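Local coordinates for protein putative type 11 methyltransferase (Sulfolobus solfataricus, PDB 3I9F) that probably transfers methyl groups from S-adenosylmethionine to an unidentified acceptor, and binds zinc ions, at residues V22-G27 against S66-I71; H86-D89 against H93-S96; E97-L102 against L157-S162; I110-K115 against K131-W136; E116-G121 against S125-E130. One frame throughout, in Å; residues are numbered along the deposited sequence.

Interaction 1 of 5, residues V22-G27 against S66-I71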
# COMPACT_ATOMS: atom_id res chain seq x y z
N VAL B 22 -0.70 -11.21 -5.05
CA VAL B 22 0.52 -10.48 -4.82
C VAL B 22 1.52 -10.97 -5.80
O VAL B 22 1.74 -12.14 -5.83
CB VAL B 22 1.07 -10.72 -3.40
CG1 VAL B 22 2.53 -10.19 -3.25
CG2 VAL B 22 0.16 -10.09 -2.36
N ASP B 23 2.11 -10.08 -6.60
CA ASP B 23 3.30 -10.41 -7.42
C ASP B 23 4.56 -10.02 -6.61
O ASP B 23 4.92 -8.83 -6.49
CB ASP B 23 3.27 -9.68 -8.79
CG ASP B 23 4.38 -10.12 -9.78
OD1 ASP B 23 5.07 -11.15 -9.56
OD2 ASP B 23 4.59 -9.45 -10.83
N TYR B 24 5.19 -11.03 -6.03
CA TYR B 24 6.29 -10.85 -5.06
C TYR B 24 7.64 -10.94 -5.80
O TYR B 24 8.06 -12.01 -6.20
CB TYR B 24 6.18 -11.93 -3.97
CG TYR B 24 6.73 -11.54 -2.63
CD1 TYR B 24 7.91 -10.80 -2.49
CD2 TYR B 24 6.10 -11.94 -1.48
CE1 TYR B 24 8.39 -10.44 -1.24
CE2 TYR B 24 6.60 -11.61 -0.24
CZ TYR B 24 7.74 -10.86 -0.13
OH TYR B 24 8.18 -10.53 1.11
N GLY B 25 8.29 -9.81 -5.98
CA GLY B 25 9.49 -9.75 -6.79
C GLY B 25 9.03 -9.55 -8.21
O GLY B 25 9.19 -10.41 -9.05
N CYS B 26 8.42 -8.40 -8.47
CA CYS B 26 7.72 -8.18 -9.74
C CYS B 26 8.66 -7.70 -10.81
O CYS B 26 8.36 -7.89 -11.98
CB CYS B 26 6.52 -7.21 -9.58
SG CYS B 26 6.88 -5.54 -8.96
N GLY B 27 9.77 -7.08 -10.41
CA GLY B 27 10.85 -6.67 -11.30
C GLY B 27 10.41 -6.05 -12.61
O GLY B 27 9.73 -5.00 -12.65
N SER B 66 7.52 -1.59 -1.49
CA SER B 66 8.93 -1.99 -1.34
C SER B 66 9.05 -3.31 -0.60
O SER B 66 10.07 -3.94 -0.66
CB SER B 66 9.73 -0.92 -0.58
OG SER B 66 9.39 -0.89 0.79
N ASP B 67 7.96 -3.75 0.02
CA ASP B 67 8.00 -4.79 1.00
C ASP B 67 6.53 -5.14 1.38
O ASP B 67 5.65 -4.31 1.24
CB ASP B 67 8.72 -4.16 2.20
CG ASP B 67 8.79 -5.05 3.36
OD1 ASP B 67 9.73 -5.89 3.40
OD2 ASP B 67 7.90 -4.94 4.22
N PRO B 68 6.27 -6.33 1.90
CA PRO B 68 4.90 -6.70 2.17
C PRO B 68 4.32 -6.24 3.52
O PRO B 68 3.17 -6.54 3.83
CB PRO B 68 4.93 -8.21 2.09
CG PRO B 68 6.26 -8.54 2.62
CD PRO B 68 7.16 -7.48 2.02
N LYS B 69 5.05 -5.47 4.29
CA LYS B 69 4.58 -5.03 5.59
C LYS B 69 3.12 -4.49 5.61
O LYS B 69 2.34 -4.86 6.47
CB LYS B 69 5.55 -3.99 6.15
CG LYS B 69 5.20 -3.36 7.47
CD LYS B 69 6.21 -2.22 7.75
CE LYS B 69 5.81 -1.26 8.89
NZ LYS B 69 5.33 -1.99 10.10
N GLU B 70 2.75 -3.61 4.69
CA GLU B 70 1.46 -2.91 4.81
C GLU B 70 0.27 -3.71 4.27
O GLU B 70 -0.86 -3.26 4.34
CB GLU B 70 1.55 -1.54 4.17
CG GLU B 70 2.58 -0.59 4.83
CD GLU B 70 2.29 -0.25 6.32
OE1 GLU B 70 1.14 -0.42 6.77
OE2 GLU B 70 3.23 0.20 7.04
N ILE B 71 0.55 -4.89 3.72
CA ILE B 71 -0.46 -5.80 3.29
C ILE B 71 -1.04 -6.48 4.52
O ILE B 71 -0.29 -7.01 5.35
CB ILE B 71 0.05 -6.89 2.36
CG1 ILE B 71 0.71 -6.31 1.10
CG2 ILE B 71 -1.10 -7.77 1.97
CD1 ILE B 71 1.27 -7.37 0.11
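Tyr-24 reaches Pro-68 because its CG stands opposite the backbone N across the CA–CB bond (chi1 -152°), which sends the ring out from a main chain whose CB does not itself face the loop. Ile-71 is set differently: its CG1 lies beside the backbone N and its chain then runs straight on (chi2 180°), so that CD1 is the atom carried up to Val-22. Two separate apolar contacts result. Within the strand, CG2 of Val-22, the branch beside its own backbone N, lies 3.8 Å from Ile-71 CD1. Two residues further on, the phenol end of Tyr-24 meets the CG–CD side of the proline, the two side chains crossing at about a right angle, with OH 3.2 Å from Pro-68 CG and 3.3 Å from Pro-68 CD. The ring carbon CZ of Tyr-24 follows at 3.9 Å from Pro-68 CG, an approach that is oblique to the aromatic ring.

No hydrogen bond joins the two segments. The loop 66–71 is shaped by its own bonds: Asp-67 OD2 accepts from Lys-69 N at 2.9 Å in an Asx turn, the donor standing above the carboxylate plane, and Ile-71 N binds Pro-68 O at 3.1 Å. Phe-81 stacks on the Tyr-24 ring, while Ser-66 and Glu-70 bond to Glu-70 and Ser-66 of the second subunit.

Strand 19–24, followed by the turn at Gly-25 and Gly-27, matches the first strand and glycine-rich loop of the Rossmann-like methyltransferase fold, which in relatives binds S-adenosylmethionine.

Interaction 2 of 5, residues H86-D89 against H93-S96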
# COMPACT_ATOMS: atom_id res chain seq x y z
N HIS B 86 14.85 -16.95 -5.77
CA HIS B 86 16.20 -17.43 -5.62
C HIS B 86 17.20 -16.35 -5.31
O HIS B 86 18.15 -16.59 -4.58
CB HIS B 86 16.65 -18.26 -6.81
CG HIS B 86 16.70 -17.52 -8.10
ND1 HIS B 86 15.72 -17.66 -9.07
CD2 HIS B 86 17.62 -16.66 -8.61
CE1 HIS B 86 16.03 -16.90 -10.11
NE2 HIS B 86 17.18 -16.29 -9.86
N ASP B 87 17.00 -15.13 -5.77
CA ASP B 87 17.96 -14.09 -5.39
C ASP B 87 17.42 -13.04 -4.43
O ASP B 87 18.05 -12.03 -4.22
CB ASP B 87 18.64 -13.49 -6.63
CG ASP B 87 17.67 -12.96 -7.67
OD1 ASP B 87 16.42 -13.11 -7.51
OD2 ASP B 87 18.18 -12.40 -8.67
N MET B 88 16.32 -13.35 -3.77
CA MET B 88 15.67 -12.43 -2.89
C MET B 88 16.38 -12.35 -1.55
O MET B 88 16.79 -13.38 -0.97
CB MET B 88 14.22 -12.87 -2.68
CG MET B 88 13.25 -11.76 -2.34
SD MET B 88 11.52 -12.30 -2.51
CE MET B 88 11.02 -11.16 -1.36
N ASP B 89 16.49 -11.13 -1.04
CA ASP B 89 16.97 -10.85 0.29
C ASP B 89 16.05 -11.40 1.42
O ASP B 89 14.85 -11.50 1.26
CB ASP B 89 17.09 -9.33 0.47
CG ASP B 89 18.32 -8.73 -0.25
OD1 ASP B 89 19.00 -9.45 -0.99
OD2 ASP B 89 18.58 -7.50 -0.13
N HIS B 93 12.53 -13.96 6.31
CA HIS B 93 11.55 -12.87 6.48
C HIS B 93 10.45 -12.97 5.41
O HIS B 93 9.27 -12.70 5.69
CB HIS B 93 12.24 -11.52 6.38
CG HIS B 93 11.31 -10.35 6.23
ND1 HIS B 93 10.64 -9.79 7.30
CD2 HIS B 93 11.01 -9.60 5.14
CE1 HIS B 93 9.96 -8.73 6.86
NE2 HIS B 93 10.18 -8.59 5.56
N VAL B 94 10.83 -13.34 4.18
CA VAL B 94 9.87 -13.51 3.11
C VAL B 94 8.84 -14.65 3.41
O VAL B 94 7.66 -14.43 3.32
CB VAL B 94 10.58 -13.77 1.79
CG1 VAL B 94 9.60 -14.37 0.74
CG2 VAL B 94 11.29 -12.50 1.33
N ILE B 95 9.31 -15.84 3.76
CA ILE B 95 8.43 -16.94 4.16
C ILE B 95 7.53 -16.56 5.30
O ILE B 95 6.34 -16.80 5.27
CB ILE B 95 9.22 -18.14 4.65
CG1 ILE B 95 10.14 -18.67 3.55
CG2 ILE B 95 8.28 -19.20 5.15
CD1 ILE B 95 9.56 -18.67 2.17
N SER B 96 8.09 -15.96 6.33
CA SER B 96 7.28 -15.43 7.40
C SER B 96 6.13 -14.46 6.98
O SER B 96 5.03 -14.52 7.50
CB SER B 96 8.20 -14.75 8.37
OG SER B 96 7.43 -14.30 9.44
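Val-94 points its side chain from helix 91–101 toward the loop 86–89, and its contacts can be followed outward from CB. That atom and the branch CG1, which stands opposite the backbone N (chi1 163°), face the end of Met-88, though at no dependable distance. CG2, lying beside the backbone N, does most of the touching: it is 3.9 Å from Met-88 SD and 3.7 Å from the backbone Asp-89 O. The modelled approach of Met-88 CE to Val-94 CG2 is closer than two carbons can sit, so the exact place of the methionine methyl is doubtful. What remains sound is the general course, with Met-88 extended beyond CG and meeting the valine tip to tip.

The contact is van der Waals packing, mostly apolar, without a hydrogen bond between the segments. Tyr-24 and Phe-81 pack against both Met-88 and Val-94, and Lys-91 NZ ties the loop to the start of the helix through Met-88 O and His-86 O. This is the turn between strand 76–82 and helix 91–101, a strand-to-helix connection of the Rossmann-like methyltransferase fold, beside Asp-90, a zinc-binding residue in a crystal of this protein, although that zinc is not bound to this chain here.

Interaction 3 of 5, residues E97-L102 against L157-S162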
# COMPACT_ATOMS: atom_id res chain seq x y z
N GLU B 97 6.40 -13.56 6.05
CA GLU B 97 5.40 -12.62 5.55
C GLU B 97 4.39 -13.29 4.62
O GLU B 97 3.21 -12.93 4.61
CB GLU B 97 6.07 -11.50 4.80
CG GLU B 97 6.77 -10.46 5.71
CD GLU B 97 5.84 -9.76 6.64
OE1 GLU B 97 5.25 -8.76 6.24
OE2 GLU B 97 5.70 -10.21 7.80
N VAL B 98 4.88 -14.20 3.80
CA VAL B 98 4.03 -15.05 3.01
C VAL B 98 3.02 -15.73 3.95
O VAL B 98 1.84 -15.68 3.70
CB VAL B 98 4.85 -16.13 2.23
CG1 VAL B 98 3.94 -17.32 1.91
CG2 VAL B 98 5.53 -15.53 0.95
N LYS B 99 3.47 -16.31 5.05
CA LYS B 99 2.54 -16.99 5.93
C LYS B 99 1.57 -16.06 6.58
O LYS B 99 0.45 -16.45 6.86
CB LYS B 99 3.24 -17.86 6.97
CG LYS B 99 3.94 -19.03 6.34
CD LYS B 99 4.57 -19.99 7.33
CE LYS B 99 5.59 -19.38 8.28
NZ LYS B 99 6.59 -20.38 8.86
N ARG B 100 1.97 -14.82 6.85
CA ARG B 100 1.08 -13.92 7.59
C ARG B 100 -0.02 -13.36 6.67
O ARG B 100 -1.16 -13.24 7.12
CB ARG B 100 1.87 -12.80 8.27
CG ARG B 100 1.13 -11.57 8.72
CD ARG B 100 2.08 -10.38 9.14
NE ARG B 100 2.62 -9.62 8.01
CZ ARG B 100 1.92 -8.81 7.22
NH1 ARG B 100 0.63 -8.61 7.43
NH2 ARG B 100 2.50 -8.16 6.21
N ILE B 101 0.31 -13.05 5.41
CA ILE B 101 -0.63 -12.36 4.55
C ILE B 101 -1.53 -13.33 3.83
O ILE B 101 -2.63 -12.99 3.52
CB ILE B 101 0.05 -11.40 3.53
CG1 ILE B 101 0.97 -12.15 2.57
CG2 ILE B 101 0.80 -10.28 4.24
CD1 ILE B 101 1.57 -11.27 1.46
N LEU B 102 -1.08 -14.55 3.56
CA LEU B 102 -1.88 -15.54 2.84
C LEU B 102 -3.09 -16.05 3.69
O LEU B 102 -2.97 -16.24 4.90
CB LEU B 102 -1.00 -16.72 2.44
CG LEU B 102 -1.54 -17.67 1.37
CD1 LEU B 102 -1.61 -16.99 -0.02
CD2 LEU B 102 -0.70 -18.95 1.33
N LEU B 157 1.24 -24.36 -4.70
CA LEU B 157 1.52 -24.82 -3.37
C LEU B 157 0.35 -24.42 -2.49
O LEU B 157 -0.17 -23.33 -2.66
CB LEU B 157 2.75 -24.08 -2.88
CG LEU B 157 4.14 -24.66 -2.88
CD1 LEU B 157 4.47 -25.24 -4.21
CD2 LEU B 157 5.13 -23.58 -2.49
N LYS B 158 -0.04 -25.27 -1.54
CA LYS B 158 -1.04 -24.95 -0.54
C LYS B 158 -0.46 -25.22 0.82
O LYS B 158 0.47 -25.95 0.95
CB LYS B 158 -2.28 -25.84 -0.71
CG LYS B 158 -1.98 -27.37 -0.54
CD LYS B 158 -3.17 -28.27 -0.86
CE LYS B 158 -3.79 -28.91 0.38
NZ LYS B 158 -4.51 -30.16 0.03
N ARG B 159 -1.08 -24.66 1.85
CA ARG B 159 -0.61 -24.88 3.20
C ARG B 159 -0.75 -26.32 3.66
O ARG B 159 -1.78 -26.93 3.41
CB ARG B 159 -1.42 -24.03 4.17
CG ARG B 159 -1.20 -22.54 4.06
CD ARG B 159 -2.02 -21.90 5.14
NE ARG B 159 -2.02 -20.44 5.16
CZ ARG B 159 -1.12 -19.67 5.78
NH1 ARG B 159 -0.07 -20.19 6.37
NH2 ARG B 159 -1.27 -18.35 5.79
N LYS B 160 0.25 -26.86 4.36
CA LYS B 160 0.05 -28.14 5.05
C LYS B 160 -1.15 -28.08 5.99
O LYS B 160 -1.30 -27.10 6.72
CB LYS B 160 1.29 -28.53 5.86
CG LYS B 160 2.36 -29.24 5.07
CD LYS B 160 3.48 -29.77 5.95
CE LYS B 160 4.73 -30.13 5.13
NZ LYS B 160 5.99 -30.00 5.94
N THR B 161 -2.01 -29.11 5.99
CA THR B 161 -3.12 -29.22 6.95
C THR B 161 -2.54 -29.40 8.37
O THR B 161 -1.68 -30.28 8.57
CB THR B 161 -4.04 -30.43 6.61
N SER B 162 -2.98 -28.59 9.34
CA SER B 162 -2.45 -28.68 10.73
C SER B 162 -3.50 -29.09 11.76
O SER B 162 -4.54 -28.41 11.92
CB SER B 162 -1.82 -27.34 11.19
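Arg-159 NH2 is held by two backbone carbonyls near the end of helix 91–101: it donates to Lys-99 O at 2.8 Å and to Leu-102 O at 2.9 Å. The first bond is nearly straight, with an N–H···O angle of 167°, while the second is more bent at 145°. Both oxygens lie at the edge of the guanidinium, essentially in its plane. They receive the donor differently, since NH2 is tilted moderately from the Lys-99 carbonyl plane but stands well above that of Leu-102. Arg-159 is stretched out from CG to NE (chi2 and chi3 both near 180°), which lets the strand residue span the distance to the helix.

Leu-102 contributes carbon contacts as well, with its CB 3.7 Å from Arg-159 NH2 and its CD2 over one face of the guanidinium. Lys-99 crosses it at a slant, CB 4.1 Å from Arg-159 NH1, and sends its ammonium away to Asn-139. In the Rossmann-like fold this joins a helix packed on the sheet to the antiparallel strand 152–159, near the zinc held by Asp-104 and by His-166, His-168 and His-170 of the C-terminal histidine tag.

The negative end of the helix dipole would probably favour a positive group here. Arg-159 NE donates in addition to Lys-103 O. Replacing Arg-159 with a leucine would probably leave the carbonyls of Lys-99, Leu-102 and Lys-103 without this donor and weaken the tie between helix end and strand. On the same helix, Arg-100 grips the Glu-97 carboxylate side-on, with NH2 2.8 Å from Glu-97 OE1.

Interaction 4 of 5, residues I110-K115 against K131-W136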
# COMPACT_ATOMS: atom_id res chain seq x y z
N ILE B 110 4.99 -20.83 -7.64
CA ILE B 110 6.39 -20.69 -7.99
C ILE B 110 6.64 -20.98 -9.46
O ILE B 110 6.27 -22.03 -9.95
CB ILE B 110 7.29 -21.69 -7.20
CG1 ILE B 110 7.09 -21.56 -5.68
CG2 ILE B 110 8.78 -21.54 -7.59
CD1 ILE B 110 6.99 -20.16 -5.18
N ILE B 111 7.28 -20.03 -10.14
CA ILE B 111 7.93 -20.28 -11.41
C ILE B 111 9.40 -19.93 -11.26
O ILE B 111 9.73 -18.88 -10.74
CB ILE B 111 7.32 -19.43 -12.53
CG1 ILE B 111 5.83 -19.78 -12.69
CG2 ILE B 111 8.05 -19.67 -13.84
CD1 ILE B 111 5.04 -18.76 -13.52
N ASP B 112 10.28 -20.82 -11.69
CA ASP B 112 11.69 -20.55 -11.69
C ASP B 112 12.37 -21.45 -12.69
O ASP B 112 11.79 -22.44 -13.14
CB ASP B 112 12.31 -20.78 -10.30
CG ASP B 112 13.48 -19.83 -10.00
OD1 ASP B 112 13.93 -19.12 -10.94
OD2 ASP B 112 13.93 -19.75 -8.82
N TRP B 113 13.63 -21.10 -12.97
CA TRP B 113 14.50 -21.78 -13.89
C TRP B 113 14.92 -23.15 -13.43
O TRP B 113 15.14 -23.35 -12.26
CB TRP B 113 15.74 -20.94 -14.09
CG TRP B 113 15.52 -19.66 -14.81
CD1 TRP B 113 15.22 -18.46 -14.26
CD2 TRP B 113 15.57 -19.45 -16.22
NE1 TRP B 113 15.09 -17.50 -15.24
CE2 TRP B 113 15.30 -18.08 -16.46
CE3 TRP B 113 15.86 -20.27 -17.31
CZ2 TRP B 113 15.31 -17.51 -17.73
CZ3 TRP B 113 15.85 -19.72 -18.60
CH2 TRP B 113 15.58 -18.36 -18.79
N ARG B 114 15.04 -24.12 -14.34
CA ARG B 114 15.46 -25.45 -13.89
C ARG B 114 16.93 -25.35 -13.46
O ARG B 114 17.68 -24.53 -13.99
CB ARG B 114 15.30 -26.52 -14.96
CG ARG B 114 13.91 -26.61 -15.53
CD ARG B 114 13.77 -27.82 -16.45
NE ARG B 114 12.75 -27.64 -17.50
CZ ARG B 114 11.44 -27.95 -17.40
NH1 ARG B 114 10.91 -28.45 -16.26
NH2 ARG B 114 10.64 -27.76 -18.45
N LYS B 115 17.30 -26.20 -12.52
CA LYS B 115 18.62 -26.23 -11.94
C LYS B 115 19.53 -27.14 -12.76
O LYS B 115 20.00 -28.17 -12.29
CB LYS B 115 18.48 -26.71 -10.49
CG LYS B 115 19.71 -26.50 -9.60
CD LYS B 115 19.49 -27.17 -8.25
CE LYS B 115 20.36 -26.62 -7.14
NZ LYS B 115 20.19 -27.45 -5.88
N LYS B 131 13.01 -29.20 -4.91
CA LYS B 131 13.41 -29.66 -3.60
C LYS B 131 13.92 -28.47 -2.77
O LYS B 131 13.61 -28.35 -1.60
CB LYS B 131 14.42 -30.79 -3.72
CG LYS B 131 14.80 -31.38 -2.37
CD LYS B 131 15.87 -32.48 -2.50
CE LYS B 131 16.12 -33.17 -1.14
NZ LYS B 131 14.88 -33.39 -0.29
N ASP B 132 14.69 -27.58 -3.40
CA ASP B 132 15.18 -26.36 -2.72
C ASP B 132 14.04 -25.47 -2.27
O ASP B 132 14.06 -24.93 -1.17
CB ASP B 132 16.16 -25.58 -3.61
CG ASP B 132 17.44 -26.37 -3.93
OD1 ASP B 132 18.02 -26.97 -2.98
OD2 ASP B 132 17.86 -26.38 -5.12
N TYR B 133 13.03 -25.33 -3.12
CA TYR B 133 11.91 -24.50 -2.80
C TYR B 133 11.22 -25.06 -1.58
O TYR B 133 10.92 -24.31 -0.66
CB TYR B 133 10.97 -24.31 -4.00
CG TYR B 133 11.30 -23.06 -4.81
CD1 TYR B 133 12.08 -23.13 -5.94
CD2 TYR B 133 10.83 -21.82 -4.44
CE1 TYR B 133 12.37 -22.01 -6.66
CE2 TYR B 133 11.12 -20.70 -5.17
CZ TYR B 133 11.91 -20.81 -6.27
OH TYR B 133 12.23 -19.67 -6.99
N MET B 134 11.04 -26.36 -1.50
CA MET B 134 10.26 -26.92 -0.39
C MET B 134 11.01 -26.94 0.97
O MET B 134 10.38 -27.04 2.01
CB MET B 134 9.67 -28.30 -0.77
CG MET B 134 8.86 -28.25 -2.12
SD MET B 134 7.71 -26.86 -2.35
CE MET B 134 6.62 -27.30 -0.99
N GLY B 135 12.33 -26.79 0.96
CA GLY B 135 13.08 -26.48 2.16
C GLY B 135 12.66 -25.14 2.74
O GLY B 135 12.51 -25.03 3.94
N TRP B 136 12.44 -24.13 1.91
CA TRP B 136 11.97 -22.82 2.39
C TRP B 136 10.46 -22.76 2.68
O TRP B 136 10.00 -22.16 3.68
CB TRP B 136 12.28 -21.74 1.35
CG TRP B 136 13.70 -21.57 1.18
CD1 TRP B 136 14.48 -22.08 0.17
CD2 TRP B 136 14.57 -20.86 2.03
NE1 TRP B 136 15.78 -21.74 0.37
CE2 TRP B 136 15.86 -20.99 1.51
CE3 TRP B 136 14.38 -20.17 3.23
CZ2 TRP B 136 16.98 -20.40 2.12
CZ3 TRP B 136 15.49 -19.58 3.83
CH2 TRP B 136 16.78 -19.72 3.27
O HOH W 1 10.69 -17.76 -7.85
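Asp-132, in the first turn of helix 130–136, receives the ammonium of Lys-115 in a salt bridge, NZ to OD2 at 2.7 Å. The lysine chain is extended from CG onward and meets the aspartate at about a right angle, and OD2 uses its syn lone pair, on the side of the other carboxylate oxygen. Asp-129, at the N-cap, accepts from the backbone N of Asp-132 through OD1.

Tyr-133 comes next and carries the larger part of the contact. Ile-110 CG2 sits over the centre of one ring face in a CH-pi contact, 3.5 Å from the centroid of the Tyr-133 ring and 15° off its normal. At the ring's edge the hydroxyl donates to Asp-112 OD2. The modelled separation of 2.5 Å between Tyr-133 OH and Asp-112 OD2 is very short, and its exact value deserves caution. Carboxylate and ring planes are turned 72° apart, so the acid meets the hydroxyl crosswise. A water donates to Tyr-133 OH at 2.6 Å and to Ile-111 O at 3.2 Å, linking the phenol to the strand backbone.

Strand 106–113 and the helix are thus joined at three places: an ion pair toward the loop, and a hydrogen bond and an aromatic face deeper in. The buried Asp-112 carboxylate is well supplied with donors, since OD2 also binds His-86 ND1, and OD1 takes the backbone N of Trp-113 at 2.9 Å. Such a set of bonds probably fixes the rotation of the carboxylate and holds the tyrosine ring over Ile-110.

Interaction 5 of 5, residues E116-G121 against S125-E130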
# COMPACT_ATOMS: atom_id res chain seq x y z
N GLU B 116 19.74 -26.76 -14.01
CA GLU B 116 20.66 -27.42 -14.94
C GLU B 116 21.17 -26.33 -15.84
O GLU B 116 20.67 -25.21 -15.78
CB GLU B 116 19.99 -28.53 -15.76
CG GLU B 116 18.56 -28.24 -16.26
CD GLU B 116 17.96 -29.41 -17.10
OE1 GLU B 116 16.83 -29.89 -16.76
OE2 GLU B 116 18.62 -29.84 -18.10
N ASN B 117 22.18 -26.61 -16.66
CA ASN B 117 22.69 -25.56 -17.52
C ASN B 117 21.89 -25.51 -18.79
O ASN B 117 22.03 -26.36 -19.64
CB ASN B 117 24.19 -25.68 -17.82
CG ASN B 117 24.76 -24.38 -18.44
OD1 ASN B 117 24.02 -23.37 -18.65
ND2 ASN B 117 26.08 -24.38 -18.71
N THR B 118 21.01 -24.52 -18.88
CA THR B 118 20.10 -24.34 -20.01
C THR B 118 20.65 -23.25 -20.95
O THR B 118 20.00 -22.87 -21.91
CB THR B 118 18.76 -23.90 -19.51
OG1 THR B 118 18.91 -22.66 -18.80
CG2 THR B 118 18.20 -24.93 -18.59
N GLY B 119 21.84 -22.75 -20.66
CA GLY B 119 22.50 -21.82 -21.54
C GLY B 119 21.95 -20.43 -21.34
O GLY B 119 22.67 -19.49 -21.00
N ILE B 120 20.65 -20.29 -21.58
CA ILE B 120 19.98 -19.05 -21.22
C ILE B 120 19.65 -19.12 -19.73
O ILE B 120 19.60 -20.22 -19.14
CB ILE B 120 18.70 -18.77 -22.05
CG1 ILE B 120 17.71 -19.93 -21.97
CG2 ILE B 120 19.05 -18.48 -23.50
CD1 ILE B 120 16.40 -19.63 -22.71
N GLY B 121 19.46 -17.92 -19.16
CA GLY B 121 18.97 -17.74 -17.80
C GLY B 121 20.07 -17.33 -16.84
O GLY B 121 21.18 -17.06 -17.24
N SER B 125 24.60 -21.45 -10.33
CA SER B 125 24.78 -21.40 -8.86
C SER B 125 23.66 -20.78 -8.04
O SER B 125 23.40 -21.21 -6.93
CB SER B 125 26.05 -20.67 -8.50
OG SER B 125 27.10 -21.61 -8.43
N ILE B 126 22.99 -19.79 -8.60
CA ILE B 126 21.96 -19.11 -7.87
C ILE B 126 20.61 -19.81 -7.99
O ILE B 126 19.65 -19.37 -7.41
CB ILE B 126 21.91 -17.60 -8.31
CG1 ILE B 126 21.49 -16.68 -7.14
CG2 ILE B 126 21.05 -17.40 -9.53
CD1 ILE B 126 22.48 -16.72 -5.91
N ARG B 127 20.52 -20.92 -8.73
CA ARG B 127 19.23 -21.55 -9.06
C ARG B 127 18.79 -22.55 -8.05
O ARG B 127 19.61 -23.24 -7.46
CB ARG B 127 19.30 -22.29 -10.39
CG ARG B 127 19.47 -21.41 -11.57
CD ARG B 127 19.32 -22.13 -12.88
NE ARG B 127 19.75 -21.29 -13.98
CZ ARG B 127 19.49 -21.48 -15.27
NH1 ARG B 127 18.75 -22.49 -15.67
NH2 ARG B 127 19.94 -20.62 -16.16
N MET B 128 17.48 -22.70 -7.95
CA MET B 128 16.82 -23.59 -7.02
C MET B 128 15.80 -24.48 -7.74
O MET B 128 14.98 -23.99 -8.52
CB MET B 128 16.07 -22.78 -5.96
CG MET B 128 16.94 -21.93 -4.97
SD MET B 128 15.98 -20.78 -3.94
CE MET B 128 14.66 -21.88 -3.52
N ASP B 129 15.79 -25.78 -7.42
CA ASP B 129 14.78 -26.70 -7.92
C ASP B 129 13.65 -26.84 -6.93
O ASP B 129 13.68 -26.24 -5.85
CB ASP B 129 15.38 -28.07 -8.23
CG ASP B 129 16.10 -28.65 -7.04
OD1 ASP B 129 15.71 -28.32 -5.89
OD2 ASP B 129 17.05 -29.43 -7.24
N GLU B 130 12.64 -27.63 -7.30
CA GLU B 130 11.55 -27.98 -6.39
C GLU B 130 12.05 -28.30 -5.00
O GLU B 130 11.55 -27.77 -4.00
CB GLU B 130 10.81 -29.22 -6.87
CG GLU B 130 9.55 -29.49 -6.04
CD GLU B 130 8.65 -30.60 -6.58
OE1 GLU B 130 8.45 -30.68 -7.81
OE2 GLU B 130 8.13 -31.38 -5.73
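The guanidinium of Arg-127 presents its edge to the loop 116–121, with Thr-118 OG1 and Ile-120 O both close to its plane, while Glu-116 O and the carbonyl carbon of Gly-121 approach it obliquely. The arginine is extended from CG to NE. NH1 of Arg-127 donates to Thr-118 OG1 at 3.1 Å, and its NH2 donates to Ile-120 O at 3.0 Å. Both bonds are fairly straight, with N–H···O angles of 159° and 156°.

Inside the loop, the Thr-118 hydroxyl donates to Ile-120 O at 2.6 Å; it accepts from NH1 and donates to the same carbonyl that NH2 binds, closing a small ring of hydrogen bonds. Asn-117 OD1 accepts from Gly-119 N at 3.0 Å in an Asx turn. Gly-121 leaves room for the guanidinium, since a CB there would clash with Arg-127 NH2.

The same group also bonds outside the two segments, NH2 to Pro-122 O and NH1 to Arg-114 O. With alanine in place of Arg-127, Thr-118 OG1 and the carbonyls of Pro-122 and Arg-114 would probably lose this donor, Ile-120 O would keep only one of the two donors described, and the loop would be less firmly held. The partners named are a hydroxyl and backbone carbonyls rather than a carboxylate, so the positive charge is probably eased by several dipoles, and this one side chain probably helps to hold the shape of the connection.

In the fold
From the N terminus, interaction 1 comes first, closing the span from the opening strand 19–24 round to the loop after strand 63–65. Interaction 2 follows in series and closes only the short turn into helix 91–101. Interaction 3 then starts from the same helix and closes a long loop onto strand 152–159. Within that loop interaction 4 ties strand 106–113 to helix 130–136, and within interaction 4 lies interaction 5, bracing the connection between them; none of the loops cross. Neighbours are also stitched together: Arg-100 of interaction 3 reaches Ile-71 O of interaction 1, and Leu-157 of interaction 3 packs on Met-134 of interaction 4.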